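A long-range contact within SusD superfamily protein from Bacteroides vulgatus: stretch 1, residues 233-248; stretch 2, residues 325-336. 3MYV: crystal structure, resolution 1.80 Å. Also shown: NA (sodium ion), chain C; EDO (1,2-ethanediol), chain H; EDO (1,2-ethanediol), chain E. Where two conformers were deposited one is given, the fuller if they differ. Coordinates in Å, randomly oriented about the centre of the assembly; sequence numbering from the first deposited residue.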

# COMPACT_ATOMS: atom_id res chain seq x y z
N LYS A 233 10.14 21.96 -1.11
CA LYS A 233 9.46 21.49 -2.30
C LYS A 233 8.47 20.35 -2.01
O LYS A 233 7.89 19.78 -2.94
CB LYS A 233 10.48 20.97 -3.29
CG LYS A 233 11.60 21.93 -3.59
CD LYS A 233 11.18 22.96 -4.59
CE LYS A 233 12.40 23.71 -5.11
NZ LYS A 233 11.99 24.98 -5.76
N TYR A 234 8.33 19.98 -0.75
CA TYR A 234 7.51 18.82 -0.36
C TYR A 234 6.02 18.97 -0.73
O TYR A 234 5.44 18.09 -1.36
CB TYR A 234 7.66 18.57 1.14
CG TYR A 234 7.03 17.30 1.64
CD1 TYR A 234 7.69 16.09 1.57
CD2 TYR A 234 5.74 17.32 2.20
CE1 TYR A 234 7.11 14.94 2.08
CE2 TYR A 234 5.16 16.18 2.67
CZ TYR A 234 5.84 15.00 2.60
OH TYR A 234 5.26 13.86 3.09
N VAL A 235 5.41 20.09 -0.35
CA VAL A 235 3.99 20.27 -0.66
C VAL A 235 3.76 20.25 -2.17
O VAL A 235 2.85 19.55 -2.66
CB VAL A 235 3.42 21.55 -0.02
CG1 VAL A 235 2.00 21.81 -0.53
CG2 VAL A 235 3.42 21.43 1.48
N ALA A 236 4.58 20.99 -2.91
CA ALA A 236 4.45 21.02 -4.38
C ALA A 236 4.64 19.66 -5.05
O ALA A 236 4.18 19.43 -6.19
CB ALA A 236 5.43 22.07 -5.01
N ALA A 237 5.34 18.74 -4.36
CA ALA A 237 5.61 17.41 -4.90
C ALA A 237 4.35 16.54 -4.97
O ALA A 237 4.33 15.52 -5.68
CB ALA A 237 6.72 16.70 -4.07
N TRP A 238 3.30 16.96 -4.26
CA TRP A 238 2.02 16.24 -4.23
C TRP A 238 1.01 16.76 -5.23
O TRP A 238 -0.14 16.30 -5.23
CB TRP A 238 1.43 16.25 -2.80
CG TRP A 238 2.25 15.43 -1.90
CD1 TRP A 238 3.20 15.87 -1.02
CD2 TRP A 238 2.29 14.00 -1.84
NE1 TRP A 238 3.79 14.80 -0.38
CE2 TRP A 238 3.25 13.64 -0.88
CE3 TRP A 238 1.57 12.98 -2.49
CZ2 TRP A 238 3.53 12.32 -0.57
CZ3 TRP A 238 1.86 11.67 -2.18
CH2 TRP A 238 2.82 11.35 -1.23
N SER A 239 1.44 17.66 -6.12
CA SER A 239 0.57 18.24 -7.12
C SER A 239 0.40 17.37 -8.35
O SER A 239 1.34 16.70 -8.80
CB SER A 239 1.14 19.59 -7.57
OG SER A 239 0.35 20.16 -8.61
N VAL A 240 -0.77 17.48 -8.96
CA VAL A 240 -1.02 16.93 -10.29
C VAL A 240 -0.08 17.49 -11.34
O VAL A 240 0.04 16.93 -12.42
CB VAL A 240 -2.49 17.17 -10.76
CG1 VAL A 240 -3.47 16.49 -9.82
CG2 VAL A 240 -2.79 18.68 -10.89
N GLU A 241 0.54 18.63 -11.05
CA GLU A 241 1.52 19.21 -11.95
C GLU A 241 2.91 18.63 -11.75
O GLU A 241 3.83 19.04 -12.41
CB GLU A 241 1.55 20.74 -11.78
CG GLU A 241 0.18 21.39 -11.97
CD GLU A 241 0.23 22.91 -12.01
OE1 GLU A 241 0.70 23.53 -11.05
OE2 GLU A 241 -0.24 23.47 -13.02
N ALA A 242 3.08 17.68 -10.83
CA ALA A 242 4.39 17.11 -10.55
C ALA A 242 4.33 15.58 -10.50
O ALA A 242 4.93 14.97 -9.63
CB ALA A 242 4.93 17.69 -9.24
N LYS A 243 3.64 14.97 -11.47
CA LYS A 243 3.44 13.52 -11.45
C LYS A 243 4.77 12.80 -11.68
O LYS A 243 5.70 13.34 -12.29
CB LYS A 243 2.40 13.09 -12.49
CG LYS A 243 1.00 13.60 -12.16
CD LYS A 243 -0.01 13.18 -13.21
CE LYS A 243 -1.47 13.21 -12.68
NZ LYS A 243 -2.48 12.48 -13.58
N PHE A 244 4.85 11.58 -11.16
CA PHE A 244 6.05 10.76 -11.30
C PHE A 244 7.27 11.50 -10.79
O PHE A 244 8.29 11.54 -11.46
CB PHE A 244 6.21 10.30 -12.75
CG PHE A 244 4.94 9.71 -13.32
CD1 PHE A 244 4.44 8.49 -12.85
CD2 PHE A 244 4.22 10.40 -14.28
CE1 PHE A 244 3.25 7.97 -13.35
CE2 PHE A 244 3.02 9.87 -14.77
CZ PHE A 244 2.55 8.67 -14.32
N GLY A 245 7.15 12.10 -9.59
CA GLY A 245 8.26 12.84 -9.01
C GLY A 245 9.44 11.97 -8.61
O GLY A 245 9.40 10.73 -8.69
N SER A 246 10.51 12.62 -8.15
CA SER A 246 11.78 11.93 -7.87
C SER A 246 11.73 10.85 -6.80
O SER A 246 12.65 10.03 -6.74
CB SER A 246 12.89 12.94 -7.51
OG SER A 246 12.65 13.57 -6.25
N GLU A 247 10.71 10.84 -5.95
CA GLU A 247 10.61 9.75 -4.95
C GLU A 247 9.83 8.53 -5.49
O GLU A 247 9.91 7.43 -4.94
CB GLU A 247 9.91 10.22 -3.69
CG GLU A 247 10.74 11.16 -2.83
CD GLU A 247 10.27 11.23 -1.40
OE1 GLU A 247 9.65 10.27 -0.91
OE2 GLU A 247 10.57 12.25 -0.76
N SER A 248 9.07 8.74 -6.56
CA SER A 248 8.08 7.77 -6.97
C SER A 248 8.70 6.64 -7.79
O SER A 248 9.13 6.86 -8.93
CB SER A 248 6.99 8.45 -7.82
OG SER A 248 6.01 7.50 -8.19
N LEU A 325 -9.98 15.23 -10.45
CA LEU A 325 -10.39 13.94 -11.03
C LEU A 325 -9.20 13.07 -11.46
O LEU A 325 -9.36 11.88 -11.77
CB LEU A 325 -11.32 14.18 -12.24
CG LEU A 325 -12.63 14.93 -11.96
CD1 LEU A 325 -13.34 15.37 -13.24
CD2 LEU A 325 -13.57 14.09 -11.13
N GLU A 326 -8.01 13.67 -11.51
CA GLU A 326 -6.89 13.09 -12.25
C GLU A 326 -5.67 12.76 -11.38
O GLU A 326 -4.59 12.50 -11.92
CB GLU A 326 -6.46 14.05 -13.36
CG GLU A 326 -5.60 15.24 -12.93
CD GLU A 326 -6.38 16.50 -12.52
OE1 GLU A 326 -7.48 16.40 -11.93
OE2 GLU A 326 -5.87 17.62 -12.79
N CYS A 327 -5.82 12.76 -10.06
CA CYS A 327 -4.66 12.47 -9.19
C CYS A 327 -4.20 11.03 -9.32
O CYS A 327 -5.02 10.13 -9.29
CB CYS A 327 -4.97 12.74 -7.73
SG CYS A 327 -5.21 14.50 -7.36
N ASN A 328 -2.89 10.85 -9.41
CA ASN A 328 -2.22 9.57 -9.36
C ASN A 328 -2.06 9.12 -7.90
O ASN A 328 -1.86 9.95 -7.01
CB ASN A 328 -0.83 9.68 -10.01
CG ASN A 328 -0.87 9.89 -11.51
OD1 ASN A 328 -1.94 10.13 -12.10
ND2 ASN A 328 0.31 9.79 -12.16
N ASN A 329 -2.17 7.83 -7.63
CA ASN A 329 -1.99 7.31 -6.29
C ASN A 329 -0.63 6.64 -6.21
O ASN A 329 -0.32 5.71 -6.97
CB ASN A 329 -3.08 6.31 -5.93
CG ASN A 329 -4.47 6.92 -5.97
OD1 ASN A 329 -4.66 8.12 -5.72
ND2 ASN A 329 -5.45 6.09 -6.30
N VAL A 330 0.21 7.18 -5.34
CA VAL A 330 1.53 6.61 -5.07
C VAL A 330 1.39 5.25 -4.41
O VAL A 330 0.62 5.12 -3.46
CB VAL A 330 2.33 7.47 -4.09
CG1 VAL A 330 3.60 6.73 -3.63
CG2 VAL A 330 2.67 8.78 -4.71
N VAL A 331 2.15 4.26 -4.88
CA VAL A 331 2.16 2.92 -4.32
C VAL A 331 3.51 2.60 -3.64
O VAL A 331 3.54 2.02 -2.57
CB VAL A 331 1.84 1.89 -5.42
CG1 VAL A 331 1.88 0.43 -4.90
CG2 VAL A 331 0.45 2.16 -6.05
N LEU A 332 4.61 2.98 -4.28
CA LEU A 332 5.96 2.80 -3.76
C LEU A 332 6.79 4.04 -4.01
O LEU A 332 7.02 4.43 -5.17
CB LEU A 332 6.62 1.58 -4.44
CG LEU A 332 5.97 0.22 -4.25
CD1 LEU A 332 6.32 -0.72 -5.45
CD2 LEU A 332 6.41 -0.39 -2.91
N ARG A 333 7.22 4.68 -2.93
CA ARG A 333 8.11 5.84 -3.03
C ARG A 333 9.29 5.76 -2.08
O ARG A 333 9.29 5.00 -1.10
CB ARG A 333 7.35 7.16 -2.85
CG ARG A 333 6.83 7.45 -1.44
CD ARG A 333 6.14 8.81 -1.42
NE ARG A 333 5.49 9.06 -0.12
CZ ARG A 333 5.93 9.92 0.79
NH1 ARG A 333 7.05 10.62 0.58
NH2 ARG A 333 5.26 10.08 1.92
N LEU A 334 10.31 6.53 -2.40
CA LEU A 334 11.60 6.50 -1.68
C LEU A 334 11.52 6.69 -0.15
O LEU A 334 12.22 6.02 0.57
CB LEU A 334 12.57 7.51 -2.32
CG LEU A 334 14.04 7.51 -1.87
CD1 LEU A 334 14.68 6.11 -2.02
CD2 LEU A 334 14.87 8.58 -2.61
N SER A 335 10.72 7.64 0.34
CA SER A 335 10.61 7.85 1.79
C SER A 335 10.24 6.55 2.53
O SER A 335 10.75 6.30 3.62
CB SER A 335 9.61 8.96 2.12
OG SER A 335 10.05 10.25 1.67
N GLU A 336 9.38 5.71 1.95
CA GLU A 336 9.07 4.44 2.62
C GLU A 336 10.31 3.60 2.85
O GLU A 336 10.45 3.00 3.92
CB GLU A 336 8.04 3.61 1.85
CG GLU A 336 7.61 2.37 2.63
CD GLU A 336 6.80 1.35 1.81
OE1 GLU A 336 6.39 1.68 0.69
OE2 GLU A 336 6.56 0.24 2.34
NA NA C . -9.51 10.26 -13.64
C1 EDO H . 5.10 11.34 -4.10
O1 EDO H . 5.93 10.94 -5.19
C2 EDO H . 4.59 12.77 -4.30
O2 EDO H . 3.73 12.80 -5.44
C1 EDO E . -2.00 7.53 -2.20
O1 EDO E . -0.83 6.77 -1.83
C2 EDO E . -1.65 9.00 -2.33
O2 EDO E . -0.90 9.22 -3.54
O HOH W 1 -0.60 10.07 -15.08
O HOH W 2 -11.55 11.32 -14.50

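What does the charged side chain of Glu-247 do in this contact? It gathers three donors from the second stretch onto one oxygen. Arg-333 NH1 lies 3.0 Å from Glu-247 OE1, a hydrogen bond that is also a salt bridge, and the carboxylate oxygen sits near the plane of the guanidinium, where the N-H bonds point. Glu-247 OE1 also accepts from Ser-335 OG at 2.6 Å and from Ser-335 N at 3.1 Å. Ser-335 therefore donates through both its backbone and its hydroxyl, so that the carboxylate is held by Ser-335 as well as by the arginine.

How do the two backbones meet there? Leu-334 N donates to Glu-247 O over 2.7 Å, and Arg-333 CA approaches that same carbonyl oxygen, Glu-247 O, at 3.1 Å in a CA-H...O contact. One residue further along the first stretch, Ser-248 pairs with Arg-333 as an antiparallel bridge of the non-hydrogen-bonded kind, their CA atoms 4.4 Å apart and both side chains on the same face of the sheet. The type I turn from Gly-245 to Ser-248, closed by Ser-248 N donating to Gly-245 O at 2.9 Å, leads the chain into this pairing.

What holds the other end of the contact? Lys-243 reaches across with an extended side chain, its chi2 to chi4 all t, and Lys-243 NZ donates to Glu-326 O at 2.7 Å and to Asn-328 OD1 at 2.8 Å. The ammonium group thus spans a backbone carbonyl and a side-chain amide oxygen two residues apart. Water 1 accepts from Asn-328 ND2 at 3.1 Å and, weakly, from Lys-243 NZ at 3.4 Å, adding a solvent link between the same two side chains.

Where do rings and apolar groups pack? Trp-238 CZ2 lies 3.7 Å from Arg-333 CZ, over one face of the guanidinium, while the arginine carbon is at the edge of the indole: the two planar groups meet face to edge rather than stacked flat. Trp-238 CZ3 also meets Val-330 CG2 at 3.9 Å. A face of the indole is covered by the 1,2-ethanediol of chain H, probably from the crystallisation liquor, whose C2 is 3.5 Å from Trp-238 CE3. The Phe-244 ring touches Asn-328, with Phe-244 CZ 3.3 Å from Asn-328 ND2. Further along, Val-240 points toward the second stretch and packs Val-240 CG1 against Cys-327 SG at 3.6 Å, a small apolar contact near the hydrogen bonds of Lys-243.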